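PDB 6K0P: alpha-1,3-glucanase from Paenibacillus glycanilyticus, which hydrolyses alpha-1,3-glucosidic linkages of alpha-1,3-glucan, as a member of glycoside hydrolase family 87. Local coordinates for residues P71-A82 with W164-V175; T20-A30 with Y63-P71. The protein carries 1 engineered substitution. All coordinates share one frame; numbering follows the deposited sequence.

Contact 1. Residues P71-A82 with W164-V175; sequences PANAFVLRNAVA and WIYVDLLETENV. With CA (calcium ion), chain J.
Arg78 and Asp168 meet where two antiparallel strands, 74-80 and 165-173, change register, and their pairing illustrates how a beta bulge can present a metal ligand. Asp168 and Leu169 share Arg78 as partner, a classic bulge: Asp168 N gives its hydrogen to Arg78 O, while Arg78 N donates to Leu169 O. The carboxylate divides its work. OD1 binds the calcium ion at 2.3 Å, the backbone O of Asp168 joins it, and OD2 accepts a hydrogen bond from Arg78 NH1 at 2.8 Å, part of a salt bridge. The bond lies in the guanidinium plane, which is turned 60° from the carboxylate; the extended arginine chain runs alongside the aspartate to reach it. Glu23, Glu25, Ser50 and Ser53 complete the calcium site.

At the far end a second classic bulge sets Asn73 and Ala74 against Glu173, whose O accepts from both backbone N atoms. The Asn73 amide, with CG held between backbone N and carbonyl carbon (chi1 55°), grips Val175 twice: OD1 takes its N-H at 2.8 Å, nearly straight at 175°, and ND2 reaches Val175 O at 3.0 Å on a lone pair. Waters join Pro71 O to Thr172 OG1 and Ala82 N to Trp164 O. Glu171 lies beside Val76, but its charge is met by Lys326 and Arg350; Glu173 is paired with Arg324. Leu77 CD1 packs on Val167 CG1 at 3.7 Å. This twice-bulged pair, mostly apolar on the face of Phe75, Leu77 and Leu170, with Arg78, Glu171 and Glu173 on the other, is consistent with a beta-sandwich whose bulged strand supplies calcium ligands beside the turn after strand 20-23.

Contact 2. Residues T20-A30 with Y63-P71; sequences TIMEAESTSNA and YVEFTLTSP. With CA (calcium ion), chain J.
Met22 and Phe66 run antiparallel alongside one another at the tight centre of this contact, where two strands of different sheets face one another with axes 8.6 Å apart. Met22 CE lies 3.8 Å from Phe66 CB, and SD comes 3.3 Å from Thr67 O. The bend at chi3 (-64°) brings the methyl against Phe66 CB. The far end of that ring is occupied by Ala24, whose CA is 3.6 Å from Phe66 CZ. Asn29 closes the side: its ND2 donates to Ala24 O at 3.1 Å from above the carbonyl plane, and lies 3.6 Å from Phe66 CD2, while a water links its OD1 to Thr67 N. With an alanine in place of Asn29, Ala24 O would probably lose this donor and a gap would open beside the ring.

Toward solvent the joint is looser and wetter. One water bridges Thr20, Thr69 and Ser70, and another lies among Ser28 O, Glu65 O and Thr67 OG1. Direct bonding resumes at the end, where Glu65 N donates to Ala30 O at 2.9 Å. Glu23 and Glu25 point away from this interface to bind the calcium ion. Two sheets face each other here across an apolar core, as in a beta-sandwich.

How the contacts relate
The two contacts show one small domain held in two ways. Contact 1 is largely buried and works within a sheet, through backbone pairing broken by two bulges; contact 2 is partly buried and joins that sheet to the facing one mainly through side chains and waters, with one direct backbone bond. Strand 20-23 pairs with strand 165-173, so the sheet of contact 1 supplies one wall of contact 2: Thr172 O lies 2.9 Å from Thr20 N, a probable hydrogen bond. Pro71 is common to both, where the chain passes from strand 63-67 into strand 72-80. Their common calcium ion draws Asp168 from contact 1 and Glu23 and Glu25 from contact 2, tying the first strand and its following turn to strand 165-173.

Contact 1. Residues P71-A82 with W164-V175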
loop_
_atom_site.group_PDB
_atom_site.type_symbol
_atom_site.label_atom_id
_atom_site.label_comp_id
_atom_site.label_asym_id
_atom_site.label_seq_id
_atom_site.Cartn_x
_atom_site.Cartn_y
_atom_site.Cartn_z
ATOM N N PRO A 71 -20.829 13.642 5.494
ATOM C CA PRO A 71 -21.525 13.931 4.230
ATOM C C PRO A 71 -20.735 13.390 3.046
ATOM O O PRO A 71 -19.511 13.295 3.094
ATOM C CB PRO A 71 -21.582 15.464 4.193
ATOM C CG PRO A 71 -21.460 15.878 5.648
ATOM C CD PRO A 71 -20.548 14.867 6.271
ATOM N N ALA A 72 -21.445 13.033 1.974
ATOM C CA ALA A 72 -20.759 12.469 0.815
ATOM C C ALA A 72 -21.524 12.732 -0.472
ATOM O O ALA A 72 -22.748 12.601 -0.514
ATOM C CB ALA A 72 -20.565 10.952 0.976
ATOM N N ASN A 73 -20.779 13.076 -1.531
ATOM C CA ASN A 73 -21.288 13.073 -2.898
ATOM C C ASN A 73 -20.541 12.098 -3.799
ATOM O O ASN A 73 -20.852 12.017 -4.995
ATOM C CB ASN A 73 -21.245 14.479 -3.533
ATOM C CG ASN A 73 -19.851 15.113 -3.501
ATOM O OD1 ASN A 73 -18.873 14.466 -3.185
ATOM N ND2 ASN A 73 -19.772 16.404 -3.827
ATOM N N ALA A 74 -19.557 11.370 -3.275
ATOM C CA ALA A 74 -18.715 10.527 -4.110
ATOM C C ALA A 74 -18.370 9.255 -3.359
ATOM O O ALA A 74 -18.294 9.246 -2.126
ATOM C CB ALA A 74 -17.433 11.262 -4.510
ATOM N N PHE A 75 -18.144 8.186 -4.120
ATOM C CA PHE A 75 -18.093 6.842 -3.552
ATOM C C PHE A 75 -17.095 5.989 -4.310
ATOM O O PHE A 75 -16.994 6.082 -5.540
ATOM C CB PHE A 75 -19.477 6.179 -3.613
ATOM C CG PHE A 75 -20.535 6.967 -2.900
ATOM C CD1 PHE A 75 -20.724 6.809 -1.536
ATOM C CD2 PHE A 75 -21.283 7.917 -3.575
ATOM C CE1 PHE A 75 -21.662 7.563 -0.865
ATOM C CE2 PHE A 75 -22.212 8.684 -2.901
ATOM C CZ PHE A 75 -22.412 8.497 -1.549
ATOM N N VAL A 76 -16.390 5.126 -3.582
ATOM C CA VAL A 76 -15.569 4.083 -4.193
ATOM C C VAL A 76 -15.999 2.743 -3.608
ATOM O O VAL A 76 -15.983 2.557 -2.383
ATOM C CB VAL A 76 -14.061 4.319 -4.007
ATOM C CG1 VAL A 76 -13.274 3.193 -4.688
ATOM C CG2 VAL A 76 -13.651 5.682 -4.591
ATOM N N LEU A 77 -16.396 1.819 -4.478
ATOM C CA LEU A 77 -16.837 0.490 -4.071
ATOM C C LEU A 77 -15.738 -0.519 -4.395
ATOM O O LEU A 77 -15.461 -0.783 -5.570
ATOM C CB LEU A 77 -18.118 0.121 -4.819
ATOM C CG LEU A 77 -18.799 -1.152 -4.332
ATOM C CD1 LEU A 77 -19.525 -0.877 -3.008
ATOM C CD2 LEU A 77 -19.760 -1.634 -5.407
ATOM N N ARG A 78 -15.115 -1.090 -3.362
ATOM C CA ARG A 78 -14.190 -2.199 -3.570
ATOM C C ARG A 78 -15.006 -3.479 -3.616
ATOM O O ARG A 78 -15.798 -3.753 -2.702
ATOM C CB ARG A 78 -13.135 -2.293 -2.467
ATOM C CG ARG A 78 -12.018 -3.306 -2.776
ATOM C CD ARG A 78 -10.906 -3.262 -1.739
ATOM N NE ARG A 78 -9.643 -3.813 -2.233
ATOM C CZ ARG A 78 -9.141 -5.001 -1.884
ATOM N NH1 ARG A 78 -9.804 -5.809 -1.054
ATOM N NH2 ARG A 78 -7.970 -5.387 -2.372
ATOM N N ASN A 79 -14.818 -4.245 -4.687
ATOM C CA ASN A 79 -15.715 -5.338 -5.013
ATOM C C ASN A 79 -14.963 -6.393 -5.806
ATOM O O ASN A 79 -13.874 -6.150 -6.333
ATOM C CB ASN A 79 -16.906 -4.822 -5.835
ATOM C CG ASN A 79 -16.500 -4.408 -7.238
ATOM O OD1 ASN A 79 -16.490 -5.234 -8.158
ATOM N ND2 ASN A 79 -16.137 -3.129 -7.405
ATOM N N ALA A 80 -15.562 -7.578 -5.891
ATOM C CA ALA A 80 -15.062 -8.617 -6.782
ATOM C C ALA A 80 -16.209 -9.107 -7.648
ATOM O O ALA A 80 -17.302 -9.391 -7.140
ATOM C CB ALA A 80 -14.444 -9.792 -6.006
ATOM N N VAL A 81 -15.961 -9.190 -8.956
ATOM C CA VAL A 81 -16.911 -9.755 -9.911
ATOM C C VAL A 81 -16.212 -10.874 -10.668
ATOM O O VAL A 81 -15.015 -11.114 -10.473
ATOM C CB VAL A 81 -17.478 -8.682 -10.864
ATOM C CG1 VAL A 81 -18.265 -7.651 -10.068
ATOM C CG2 VAL A 81 -16.370 -8.003 -11.678
ATOM N N ALA A 82 -16.959 -11.565 -11.525
ATOM C CA ALA A 82 -16.404 -12.686 -12.270
ATOM C C ALA A 82 -15.269 -12.233 -13.180
ATOM O O ALA A 82 -15.237 -11.099 -13.657
ATOM C CB ALA A 82 -17.498 -13.316 -13.129
ATOM N N TRP A 164 -23.332 -11.605 -9.985
ATOM C CA TRP A 164 -22.953 -11.690 -8.580
ATOM C C TRP A 164 -21.832 -10.697 -8.331
ATOM O O TRP A 164 -21.092 -10.331 -9.241
ATOM C CB TRP A 164 -22.529 -13.110 -8.156
ATOM C CG TRP A 164 -21.434 -13.766 -8.971
ATOM C CD1 TRP A 164 -21.614 -14.675 -9.979
ATOM C CD2 TRP A 164 -20.006 -13.613 -8.826
ATOM N NE1 TRP A 164 -20.398 -15.083 -10.479
ATOM C CE2 TRP A 164 -19.398 -14.453 -9.787
ATOM C CE3 TRP A 164 -19.185 -12.840 -7.987
ATOM C CZ2 TRP A 164 -18.016 -14.556 -9.922
ATOM C CZ3 TRP A 164 -17.811 -12.939 -8.131
ATOM C CH2 TRP A 164 -17.238 -13.797 -9.085
ATOM N N ILE A 165 -21.701 -10.294 -7.073
ATOM C CA ILE A 165 -20.674 -9.330 -6.694
ATOM C C ILE A 165 -20.375 -9.478 -5.209
ATOM O O ILE A 165 -21.288 -9.581 -4.384
ATOM C CB ILE A 165 -21.100 -7.894 -7.069
ATOM C CG1 ILE A 165 -20.004 -6.886 -6.699
ATOM C CG2 ILE A 165 -22.437 -7.506 -6.411
ATOM C CD1 ILE A 165 -20.198 -5.523 -7.359
ATOM N N TYR A 166 -19.099 -9.498 -4.856
ATOM C CA TYR A 166 -18.693 -9.412 -3.459
ATOM C C TYR A 166 -18.440 -7.949 -3.145
ATOM O O TYR A 166 -17.627 -7.305 -3.810
ATOM C CB TYR A 166 -17.405 -10.197 -3.215
ATOM C CG TYR A 166 -17.540 -11.692 -3.396
ATOM C CD1 TYR A 166 -17.426 -12.272 -4.662
ATOM C CD2 TYR A 166 -17.779 -12.524 -2.309
ATOM C CE1 TYR A 166 -17.547 -13.627 -4.835
ATOM C CE2 TYR A 166 -17.894 -13.896 -2.479
ATOM C CZ TYR A 166 -17.766 -14.430 -3.741
ATOM O OH TYR A 166 -17.891 -15.788 -3.945
ATOM N N VAL A 167 -19.135 -7.421 -2.147
ATOM C CA VAL A 167 -18.987 -6.024 -1.745
ATOM C C VAL A 167 -18.107 -5.995 -0.504
ATOM O O VAL A 167 -18.491 -6.509 0.551
ATOM C CB VAL A 167 -20.343 -5.367 -1.481
ATOM C CG1 VAL A 167 -20.150 -3.929 -1.022
ATOM C CG2 VAL A 167 -21.228 -5.431 -2.712
ATOM N N ASP A 168 -16.918 -5.402 -0.632
ATOM C CA ASP A 168 -15.910 -5.451 0.423
ATOM C C ASP A 168 -15.991 -4.235 1.341
ATOM O O ASP A 168 -16.104 -4.375 2.567
ATOM C CB ASP A 168 -14.523 -5.572 -0.226
ATOM C CG ASP A 168 -13.403 -5.651 0.780
ATOM O OD1 ASP A 168 -13.690 -5.789 1.983
ATOM O OD2 ASP A 168 -12.223 -5.593 0.374
ATOM N N LEU A 169 -15.901 -3.040 0.766
ATOM C CA LEU A 169 -15.941 -1.801 1.525
ATOM C C LEU A 169 -16.445 -0.702 0.607
ATOM O O LEU A 169 -16.477 -0.849 -0.619
ATOM C CB LEU A 169 -14.562 -1.430 2.110
ATOM C CG LEU A 169 -13.392 -1.144 1.143
ATOM C CD1 LEU A 169 -13.468 0.248 0.493
ATOM C CD2 LEU A 169 -12.054 -1.277 1.851
ATOM N N LEU A 170 -16.803 0.419 1.221
ATOM C CA LEU A 170 -17.219 1.625 0.521
ATOM C C LEU A 170 -16.413 2.794 1.063
ATOM O O LEU A 170 -16.368 3.001 2.280
ATOM C CB LEU A 170 -18.711 1.865 0.774
ATOM C CG LEU A 170 -19.393 3.035 0.062
ATOM C CD1 LEU A 170 -19.503 2.724 -1.423
ATOM C CD2 LEU A 170 -20.766 3.296 0.684
ATOM N N GLU A 171 -15.760 3.545 0.170
ATOM C CA GLU A 171 -15.234 4.863 0.512
ATOM C C GLU A 171 -16.347 5.863 0.288
ATOM O O GLU A 171 -17.071 5.775 -0.709
ATOM C CB GLU A 171 -14.096 5.294 -0.418
ATOM C CG GLU A 171 -12.852 4.472 -0.370
ATOM C CD GLU A 171 -11.795 5.001 -1.330
ATOM O OE1 GLU A 171 -11.800 6.211 -1.638
ATOM O OE2 GLU A 171 -10.952 4.216 -1.783
ATOM N N THR A 172 -16.482 6.821 1.201
ATOM C CA THR A 172 -17.395 7.947 1.008
ATOM C C THR A 172 -16.622 9.251 1.153
ATOM O O THR A 172 -15.715 9.351 1.979
ATOM C CB THR A 172 -18.591 7.894 1.975
ATOM O OG1 THR A 172 -18.185 8.288 3.293
ATOM C CG2 THR A 172 -19.163 6.483 2.029
ATOM N N GLU A 173 -16.958 10.241 0.325
ATOM C CA GLU A 173 -16.213 11.493 0.324
ATOM C C GLU A 173 -17.137 12.626 -0.090
ATOM O O GLU A 173 -17.999 12.456 -0.961
ATOM C CB GLU A 173 -15.013 11.404 -0.639
ATOM C CG GLU A 173 -14.022 12.552 -0.503
ATOM C CD GLU A 173 -12.773 12.367 -1.353
ATOM O OE1 GLU A 173 -12.530 11.239 -1.836
ATOM O OE2 GLU A 173 -12.043 13.360 -1.539
ATOM N N ASN A 174 -16.951 13.788 0.537
ATOM C CA ASN A 174 -17.612 15.022 0.119
ATOM C C ASN A 174 -16.592 15.824 -0.687
ATOM O O ASN A 174 -15.727 16.502 -0.124
ATOM C CB ASN A 174 -18.108 15.800 1.331
ATOM C CG ASN A 174 -18.899 17.024 0.940
ATOM O OD1 ASN A 174 -19.221 17.212 -0.232
ATOM N ND2 ASN A 174 -19.230 17.861 1.924
ATOM N N VAL A 175 -16.690 15.734 -2.003
ATOM C CA VAL A 175 -15.715 16.340 -2.903
ATOM C C VAL A 175 -16.151 17.765 -3.221
ATOM O O VAL A 175 -17.288 18.002 -3.654
ATOM C CB VAL A 175 -15.589 15.504 -4.184
ATOM C CG1 VAL A 175 -14.487 16.062 -5.077
ATOM C CG2 VAL A 175 -15.283 14.050 -3.817
HETATM CA CA CA J . -14.638 -5.897 4.049
HETATM O O HOH W 1 -17.875 10.998 3.528
HETATM O O HOH W 2 -19.861 -11.175 -11.611
#

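Contact 2. Residues T20-A30 with Y63-P71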
loop_
_atom_site.group_PDB
_atom_site.type_symbol
_atom_site.label_atom_id
_atom_site.label_comp_id
_atom_site.label_asym_id
_atom_site.label_seq_id
_atom_site.Cartn_x
_atom_site.Cartn_y
_atom_site.Cartn_z
ATOM N N THR A 20 -13.976 8.471 4.061
ATOM C CA THR A 20 -14.230 7.537 5.147
ATOM C C THR A 20 -14.345 6.144 4.546
ATOM O O THR A 20 -14.968 5.966 3.495
ATOM C CB THR A 20 -15.553 7.898 5.828
ATOM O OG1 THR A 20 -15.454 9.220 6.372
ATOM C CG2 THR A 20 -15.890 6.919 6.955
ATOM N N ILE A 21 -13.730 5.161 5.198
ATOM C CA ILE A 21 -13.791 3.770 4.762
ATOM C C ILE A 21 -14.778 3.021 5.642
ATOM O O ILE A 21 -14.662 3.033 6.876
ATOM C CB ILE A 21 -12.407 3.111 4.822
ATOM C CG1 ILE A 21 -11.461 3.798 3.840
ATOM C CG2 ILE A 21 -12.528 1.608 4.549
ATOM C CD1 ILE A 21 -10.037 3.412 4.028
ATOM N N MET A 22 -15.745 2.356 5.016
ATOM C CA MET A 22 -16.740 1.590 5.758
ATOM C C MET A 22 -16.789 0.164 5.237
ATOM O O MET A 22 -16.960 -0.056 4.033
ATOM C CB MET A 22 -18.110 2.259 5.657
ATOM C CG MET A 22 -18.068 3.690 6.196
ATOM S SD MET A 22 -19.699 4.325 6.572
ATOM C CE MET A 22 -20.407 4.330 4.950
ATOM N N GLU A 23 -16.627 -0.804 6.137
ATOM C CA GLU A 23 -16.651 -2.206 5.737
ATOM C C GLU A 23 -18.084 -2.658 5.501
ATOM O O GLU A 23 -18.984 -2.371 6.299
ATOM C CB GLU A 23 -16.017 -3.082 6.821
ATOM C CG GLU A 23 -14.546 -2.784 7.094
ATOM C CD GLU A 23 -13.623 -3.216 5.965
ATOM O OE1 GLU A 23 -14.084 -3.880 5.007
ATOM O OE2 GLU A 23 -12.421 -2.879 6.045
ATOM N N ALA A 24 -18.295 -3.388 4.401
ATOM C CA ALA A 24 -19.642 -3.849 4.075
ATOM C C ALA A 24 -20.194 -4.750 5.168
ATOM O O ALA A 24 -21.385 -4.668 5.509
ATOM C CB ALA A 24 -19.620 -4.605 2.747
ATOM N N GLU A 25 -19.341 -5.610 5.724
ATOM C CA GLU A 25 -19.733 -6.666 6.655
ATOM C C GLU A 25 -19.990 -6.169 8.068
ATOM O O GLU A 25 -20.278 -6.991 8.946
ATOM C CB GLU A 25 -18.653 -7.757 6.683
ATOM C CG GLU A 25 -17.294 -7.299 7.209
ATOM C CD GLU A 25 -16.378 -6.712 6.129
ATOM O OE1 GLU A 25 -16.863 -6.311 5.040
ATOM O OE2 GLU A 25 -15.158 -6.658 6.382
ATOM N N SER A 26 -19.885 -4.867 8.313
ATOM C CA SER A 26 -20.082 -4.350 9.660
ATOM C C SER A 26 -21.452 -4.771 10.178
ATOM O O SER A 26 -22.436 -4.802 9.430
ATOM C CB SER A 26 -19.989 -2.829 9.639
ATOM O OG SER A 26 -20.526 -2.268 10.832
ATOM N N THR A 27 -21.514 -5.119 11.469
ATOM C CA THR A 27 -22.789 -5.495 12.071
ATOM C C THR A 27 -23.787 -4.344 12.089
ATOM O O THR A 27 -24.975 -4.577 12.338
ATOM C CB THR A 27 -22.570 -6.036 13.490
ATOM O OG1 THR A 27 -21.972 -5.021 14.303
ATOM C CG2 THR A 27 -21.655 -7.249 13.459
ATOM N N SER A 28 -23.337 -3.122 11.807
ATOM C CA SER A 28 -24.215 -1.969 11.670
ATOM C C SER A 28 -24.938 -1.924 10.333
ATOM O O SER A 28 -25.777 -1.039 10.137
ATOM C CB SER A 28 -23.390 -0.684 11.798
ATOM O OG SER A 28 -23.025 -0.442 13.142
ATOM N N ASN A 29 -24.619 -2.822 9.400
ATOM C CA ASN A 29 -25.119 -2.745 8.031
ATOM C C ASN A 29 -26.116 -3.867 7.774
ATOM O O ASN A 29 -25.736 -5.047 7.704
ATOM C CB ASN A 29 -23.970 -2.850 7.037
ATOM C CG ASN A 29 -23.073 -1.656 7.067
ATOM O OD1 ASN A 29 -23.404 -0.624 7.663
ATOM N ND2 ASN A 29 -21.927 -1.771 6.409
ATOM N N ALA A 30 -27.378 -3.504 7.592
ATOM C CA ALA A 30 -28.367 -4.513 7.251
ATOM C C ALA A 30 -28.034 -5.124 5.899
ATOM O O ALA A 30 -27.579 -4.437 4.974
ATOM C CB ALA A 30 -29.762 -3.897 7.215
ATOM N N TYR A 63 -28.830 -6.812 -1.156
ATOM C CA TYR A 63 -28.271 -5.493 -0.901
ATOM C C TYR A 63 -27.413 -5.549 0.352
ATOM O O TYR A 63 -27.533 -6.461 1.178
ATOM C CB TYR A 63 -29.384 -4.451 -0.678
ATOM C CG TYR A 63 -30.170 -4.708 0.590
ATOM C CD1 TYR A 63 -31.269 -5.551 0.586
ATOM C CD2 TYR A 63 -29.775 -4.156 1.800
ATOM C CE1 TYR A 63 -31.971 -5.820 1.757
ATOM C CE2 TYR A 63 -30.467 -4.421 2.972
ATOM C CZ TYR A 63 -31.556 -5.258 2.939
ATOM O OH TYR A 63 -32.248 -5.515 4.107
ATOM N N VAL A 64 -26.577 -4.532 0.515
ATOM C CA VAL A 64 -25.979 -4.219 1.805
ATOM C C VAL A 64 -26.182 -2.731 2.043
ATOM O O VAL A 64 -25.987 -1.922 1.129
ATOM C CB VAL A 64 -24.493 -4.631 1.890
ATOM C CG1 VAL A 64 -23.723 -4.157 0.665
ATOM C CG2 VAL A 64 -23.869 -4.108 3.182
ATOM N N GLU A 65 -26.625 -2.376 3.248
ATOM C CA GLU A 65 -27.028 -1.006 3.560
ATOM C C GLU A 65 -25.978 -0.370 4.460
ATOM O O GLU A 65 -25.806 -0.784 5.614
ATOM C CB GLU A 65 -28.386 -1.023 4.256
ATOM C CG GLU A 65 -28.934 0.363 4.567
ATOM C CD GLU A 65 -30.289 0.295 5.233
ATOM O OE1 GLU A 65 -30.357 -0.145 6.403
ATOM O OE2 GLU A 65 -31.283 0.659 4.582
ATOM N N PHE A 66 -25.291 0.650 3.937
ATOM C CA PHE A 66 -24.359 1.457 4.709
ATOM C C PHE A 66 -25.082 2.679 5.263
ATOM O O PHE A 66 -26.128 3.093 4.759
ATOM C CB PHE A 66 -23.217 1.969 3.820
ATOM C CG PHE A 66 -22.348 0.893 3.233
ATOM C CD1 PHE A 66 -22.712 0.249 2.067
ATOM C CD2 PHE A 66 -21.139 0.557 3.830
ATOM C CE1 PHE A 66 -21.906 -0.735 1.511
ATOM C CE2 PHE A 66 -20.331 -0.419 3.280
ATOM C CZ PHE A 66 -20.712 -1.061 2.120
ATOM N N THR A 67 -24.494 3.274 6.300
ATOM C CA THR A 67 -24.982 4.536 6.847
ATOM C C THR A 67 -23.833 5.532 6.866
ATOM O O THR A 67 -22.784 5.267 7.461
ATOM C CB THR A 67 -25.547 4.351 8.257
ATOM O OG1 THR A 67 -26.610 3.391 8.217
ATOM C CG2 THR A 67 -26.099 5.673 8.785
ATOM N N LEU A 68 -24.018 6.669 6.207
ATOM C CA LEU A 68 -22.946 7.655 6.178
ATOM C C LEU A 68 -22.655 8.176 7.581
ATOM O O LEU A 68 -23.568 8.450 8.366
ATOM C CB LEU A 68 -23.334 8.826 5.279
ATOM C CG LEU A 68 -23.490 8.553 3.784
ATOM C CD1 LEU A 68 -23.727 9.871 3.055
ATOM C CD2 LEU A 68 -22.260 7.863 3.234
ATOM N N THR A 69 -21.368 8.316 7.893
ATOM C CA THR A 69 -20.939 8.977 9.118
ATOM C C THR A 69 -20.375 10.367 8.866
ATOM O O THR A 69 -20.052 11.078 9.829
ATOM C CB THR A 69 -19.930 8.121 9.878
ATOM O OG1 THR A 69 -18.828 7.801 9.022
ATOM C CG2 THR A 69 -20.591 6.835 10.343
ATOM N N SER A 70 -20.257 10.766 7.603
ATOM C CA SER A 70 -19.902 12.115 7.176
ATOM C C SER A 70 -20.628 12.377 5.867
ATOM O O SER A 70 -21.016 11.430 5.173
ATOM C CB SER A 70 -18.386 12.249 6.958
ATOM O OG SER A 70 -17.677 12.072 8.171
ATOM N N PRO A 71 -20.829 13.642 5.494
ATOM C CA PRO A 71 -21.525 13.931 4.230
ATOM C C PRO A 71 -20.735 13.390 3.046
ATOM O O PRO A 71 -19.511 13.295 3.094
ATOM C CB PRO A 71 -21.582 15.464 4.193
ATOM C CG PRO A 71 -21.460 15.878 5.648
ATOM C CD PRO A 71 -20.548 14.867 6.271
HETATM CA CA CA J . -14.638 -5.897 4.049
HETATM O O HOH W 3 -16.953 9.706 8.765
HETATM O O HOH W 4 -26.152 0.749 7.895
HETATM O O HOH W 5 -28.431 -0.897 8.084
HETATM O O HOH W 6 -22.134 1.796 7.295
#